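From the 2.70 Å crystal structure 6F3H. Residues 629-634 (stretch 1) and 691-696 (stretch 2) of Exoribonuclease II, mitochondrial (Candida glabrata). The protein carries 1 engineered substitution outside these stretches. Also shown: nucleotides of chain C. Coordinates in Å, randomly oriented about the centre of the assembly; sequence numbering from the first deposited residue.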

ATOM      1  N   PRO A 629      -5.277 -10.309 -21.092  1.00 73.86           N
ATOM      2  CA  PRO A 629      -4.345  -9.849 -20.062  1.00 68.00           C
ATOM      3  C   PRO A 629      -5.045  -8.941 -19.065  1.00 62.19           C
ATOM      4  O   PRO A 629      -5.632  -7.919 -19.438  1.00 59.46           O
ATOM      5  N   GLY A 630      -4.929  -9.294 -17.786  1.00 61.65           N
ATOM      6  CA  GLY A 630      -5.533  -8.507 -16.733  1.00 61.64           C
ATOM      7  C   GLY A 630      -4.641  -8.459 -15.508  1.00 58.06           C
ATOM      8  O   GLY A 630      -3.747  -9.283 -15.331  1.00 59.51           O
ATOM      9  N   VAL A 631      -4.947  -7.500 -14.639  1.00 53.96           N
ATOM     10  CA  VAL A 631      -4.263  -7.320 -13.369  1.00 41.88           C
ATOM     11  C   VAL A 631      -5.071  -8.015 -12.291  1.00 45.13           C
ATOM     12  O   VAL A 631      -6.128  -7.528 -11.888  1.00 55.59           O
ATOM     13  N   TYR A 632      -4.544  -9.099 -11.763  1.00 40.25           N
ATOM     14  CA  TYR A 632      -5.252  -9.853 -10.748  1.00 41.70           C
ATOM     15  C   TYR A 632      -4.775  -9.416  -9.382  1.00 42.15           C
ATOM     16  O   TYR A 632      -3.775  -8.720  -9.251  1.00 43.73           O
ATOM     17  N   ARG A 633      -5.506  -9.830  -8.355  1.00 38.34           N
ATOM     18  CA  ARG A 633      -5.109  -9.609  -6.981  1.00 38.45           C
ATOM     19  C   ARG A 633      -5.074 -10.980  -6.334  1.00 44.52           C
ATOM     20  O   ARG A 633      -6.085 -11.689  -6.333  1.00 44.31           O
ATOM     21  N   CYS A 634      -3.927 -11.345  -5.765  1.00 44.92           N
ATOM     22  CA  CYS A 634      -3.649 -12.712  -5.355  1.00 42.26           C
ATOM     23  C   CYS A 634      -3.255 -12.727  -3.899  1.00 40.09           C
ATOM     24  O   CYS A 634      -2.958 -11.692  -3.307  1.00 40.19           O
ATOM     25  N   THR A 691     -10.001 -19.295  -5.841  1.00 76.58           N
ATOM     26  CA  THR A 691     -10.002 -18.977  -7.251  1.00 68.58           C
ATOM     27  C   THR A 691      -9.391 -17.599  -7.483  1.00 57.56           C
ATOM     28  O   THR A 691      -9.201 -16.804  -6.554  1.00 52.48           O
ATOM     29  N   ALA A 692      -9.062 -17.343  -8.749  1.00 52.01           N
ATOM     30  CA  ALA A 692      -8.540 -16.053  -9.168  1.00 56.13           C
ATOM     31  C   ALA A 692      -9.514 -14.921  -8.825  1.00 62.58           C
ATOM     32  O   ALA A 692     -10.698 -15.141  -8.587  1.00 64.63           O
ATOM     33  N   TYR A 693      -8.989 -13.691  -8.801  1.00 62.00           N
ATOM     34  CA  TYR A 693      -9.739 -12.503  -8.386  1.00 50.57           C
ATOM     35  C   TYR A 693      -9.211 -11.313  -9.165  1.00 49.25           C
ATOM     36  O   TYR A 693      -8.018 -11.022  -9.090  1.00 55.86           O
ATOM     37  N   LEU A 694     -10.075 -10.629  -9.905  1.00 42.47           N
ATOM     38  CA  LEU A 694      -9.651  -9.539 -10.773  1.00 38.62           C
ATOM     39  C   LEU A 694     -10.566  -8.354 -10.530  1.00 49.53           C
ATOM     40  O   LEU A 694     -11.765  -8.440 -10.796  1.00 54.80           O
ATOM     41  N   THR A 695     -10.009  -7.251 -10.039  1.00 50.47           N
ATOM     42  CA  THR A 695     -10.824  -6.167  -9.504  1.00 51.29           C
ATOM     43  C   THR A 695     -11.210  -5.213 -10.621  1.00 55.55           C
ATOM     44  O   THR A 695     -10.345  -4.681 -11.316  1.00 58.99           O
ATOM     45  N   VAL A 696     -12.516  -4.985 -10.768  1.00 54.40           N
ATOM     46  CA  VAL A 696     -13.077  -4.151 -11.826  1.00 50.64           C
ATOM     47  C   VAL A 696     -14.079  -3.154 -11.254  1.00 53.84           C
ATOM     48  O   VAL A 696     -14.544  -2.244 -11.948  1.00 56.50           O
TER

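The most unusual feature of this contact is that both stretches reach for one phosphate: Tyr-693 OH donates to U4 OP1 at 2.5 Å, and Arg-633 NH1 makes a weak hydrogen bond to U4 OP2 at 3.0 Å, as suits an exoribonuclease that must hold RNA. The backbone sets this pair side by side. Arg-633 N donates to Tyr-693 O at 2.9 Å, nearly straight at 171°, and water 1 joins the same two residues, donating to Arg-633 O and accepting from Tyr-693 N, each at 2.9 Å.

From there both side chains leave sideways with chi1 in t. Arg-633 extends with chi2 also t, its CB lying 4.1 Å from CD2 at the edge of the Tyr-693 ring. Thr-695, chi1 p, points toward stretch 1 and lays CG2 over a face of the guanidinium, 3.4 Å from Arg-633 NH2; Tyr-693 CE2 also lies over a guanidinium face.

A second, apolar cluster forms around Tyr-632, whose chi1 is m. Leu-694 starts sideways, chi1 t and chi2 off-well at 130°, yet its end comes nearer, setting CD1 3.7 Å from the centroid of the Tyr-632 ring in a CH-pi contact. Ala-692 CB adds 4.3 Å to Tyr-632 CD2. Gly-630 makes room: an ideal CB there would sit 2.6 Å from Leu-694 CD1, a clash.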

ATOM      1  CB  PRO A 629      -3.297  -9.074 -20.871  1.00 66.26           C
ATOM      2  CG  PRO A 629      -3.438  -9.566 -22.260  1.00 66.88           C
ATOM      3  CD  PRO A 629      -4.872  -9.881 -22.438  1.00 71.37           C
ATOM      4  CB  VAL A 631      -4.112  -5.841 -13.029  1.00 37.82           C
ATOM      5  CG1 VAL A 631      -3.278  -5.703 -11.784  1.00 41.75           C
ATOM      6  CG2 VAL A 631      -3.538  -5.100 -14.211  1.00 37.75           C
ATOM      7  CB  TYR A 632      -5.039 -11.360 -10.933  1.00 43.76           C
ATOM      8  CG  TYR A 632      -5.398 -11.844 -12.318  1.00 47.37           C
ATOM      9  CD1 TYR A 632      -4.620 -11.508 -13.419  1.00 51.37           C
ATOM     10  CD2 TYR A 632      -6.539 -12.618 -12.532  1.00 49.27           C
ATOM     11  CE1 TYR A 632      -4.956 -11.932 -14.694  1.00 60.10           C
ATOM     12  CE2 TYR A 632      -6.891 -13.048 -13.813  1.00 51.11           C
ATOM     13  CZ  TYR A 632      -6.091 -12.705 -14.896  1.00 62.12           C
ATOM     14  OH  TYR A 632      -6.392 -13.117 -16.192  1.00 67.63           O
ATOM     15  CB  ARG A 633      -6.086  -8.690  -6.254  1.00 38.63           C
ATOM     16  CG  ARG A 633      -5.965  -8.821  -4.742  1.00 58.68           C
ATOM     17  CD  ARG A 633      -6.822  -7.839  -3.983  1.00 62.94           C
ATOM     18  NE  ARG A 633      -6.953  -6.582  -4.692  1.00 68.56           N
ATOM     19  CZ  ARG A 633      -7.830  -5.646  -4.361  1.00 67.87           C
ATOM     20  NH1 ARG A 633      -8.650  -5.856  -3.331  1.00 57.31           N
ATOM     21  NH2 ARG A 633      -7.895  -4.518  -5.072  1.00 70.57           N
ATOM     22  CB  CYS A 634      -2.546 -13.357  -6.199  1.00 40.46           C
ATOM     23  SG  CYS A 634      -2.609 -12.868  -7.920  1.00 49.40           S
ATOM     24  CB  THR A 691     -11.416 -19.107  -7.822  1.00 69.53           C
ATOM     25  OG1 THR A 691     -11.326 -19.149  -9.249  1.00 77.00           O
ATOM     26  CG2 THR A 691     -12.348 -17.968  -7.356  1.00 59.81           C
ATOM     27  CB  ALA A 692      -8.266 -16.062 -10.670  1.00 47.42           C
ATOM     28  CB  TYR A 693      -9.579 -12.273  -6.889  1.00 42.41           C
ATOM     29  CG  TYR A 693     -10.466 -11.218  -6.285  1.00 45.56           C
ATOM     30  CD1 TYR A 693     -11.781 -11.509  -5.954  1.00 48.81           C
ATOM     31  CD2 TYR A 693      -9.972  -9.959  -5.961  1.00 47.54           C
ATOM     32  CE1 TYR A 693     -12.600 -10.564  -5.374  1.00 51.15           C
ATOM     33  CE2 TYR A 693     -10.782  -9.005  -5.369  1.00 51.83           C
ATOM     34  CZ  TYR A 693     -12.100  -9.316  -5.078  1.00 53.58           C
ATOM     35  OH  TYR A 693     -12.928  -8.383  -4.490  1.00 53.56           O
ATOM     36  CB  LEU A 694      -9.692  -9.974 -12.239  1.00 38.49           C
ATOM     37  CG  LEU A 694      -9.233  -8.973 -13.300  1.00 48.90           C
ATOM     38  CD1 LEU A 694      -8.246  -9.635 -14.223  1.00 44.86           C
ATOM     39  CD2 LEU A 694     -10.390  -8.429 -14.119  1.00 46.11           C
ATOM     40  CB  THR A 695     -10.095  -5.409  -8.390  1.00 52.18           C
ATOM     41  OG1 THR A 695      -8.933  -4.771  -8.924  1.00 59.28           O
ATOM     42  CG2 THR A 695      -9.688  -6.344  -7.280  1.00 50.86           C
ATOM     43  CB  VAL A 696     -13.748  -5.030 -12.875  1.00 49.24           C
ATOM     44  CG1 VAL A 696     -12.718  -5.660 -13.766  1.00 49.35           C
ATOM     45  CG2 VAL A 696     -14.522  -6.087 -12.159  1.00 50.77           C
TER
ATOM     46  P     U C   4     -11.846  -6.226  -1.803  1.00 52.31           P
ATOM     47  OP1   U C   4     -11.929  -6.417  -3.264  1.00 48.15           O
ATOM     48  OP2   U C   4     -10.766  -5.405  -1.225  1.00 60.01           O
ATOM     49  O5'   U C   4     -13.194  -5.542  -1.393  1.00 51.72           O
ATOM     50  C5'   U C   4     -14.398  -6.245  -1.564  1.00 42.92           C
ATOM     51  C4'   U C   4     -15.507  -5.413  -1.048  1.00 45.36           C
ATOM     52  O4'   U C   4     -15.443  -5.386   0.399  1.00 52.12           O
ATOM     53  C3'   U C   4     -15.411  -3.958  -1.430  1.00 43.47           C
ATOM     54  O3'   U C   4     -15.799  -3.693  -2.760  1.00 40.88           O
ATOM     55  C2'   U C   4     -16.262  -3.294  -0.363  1.00 48.79           C
ATOM     56  O2'   U C   4     -17.642  -3.482  -0.629  1.00 53.62           O
ATOM     57  C1'   U C   4     -15.887  -4.128   0.865  1.00 51.26           C
ATOM     58  N1    U C   4     -14.801  -3.487   1.641  1.00 54.20           N
ATOM     59  C2    U C   4     -15.206  -2.601   2.617  1.00 55.65           C
ATOM     60  O2    U C   4     -16.375  -2.371   2.857  1.00 58.96           O
ATOM     61  N3    U C   4     -14.197  -2.006   3.318  1.00 53.78           N
ATOM     62  C4    U C   4     -12.850  -2.204   3.127  1.00 57.32           C
ATOM     63  O4    U C   4     -12.067  -1.582   3.852  1.00 63.53           O
ATOM     64  C5    U C   4     -12.500  -3.132   2.086  1.00 51.29           C
ATOM     65  C6    U C   4     -13.464  -3.728   1.393  1.00 52.07           C
HETATM   66  O   HOH W   1      -6.104 -13.288  -8.701  1.00 52.56           O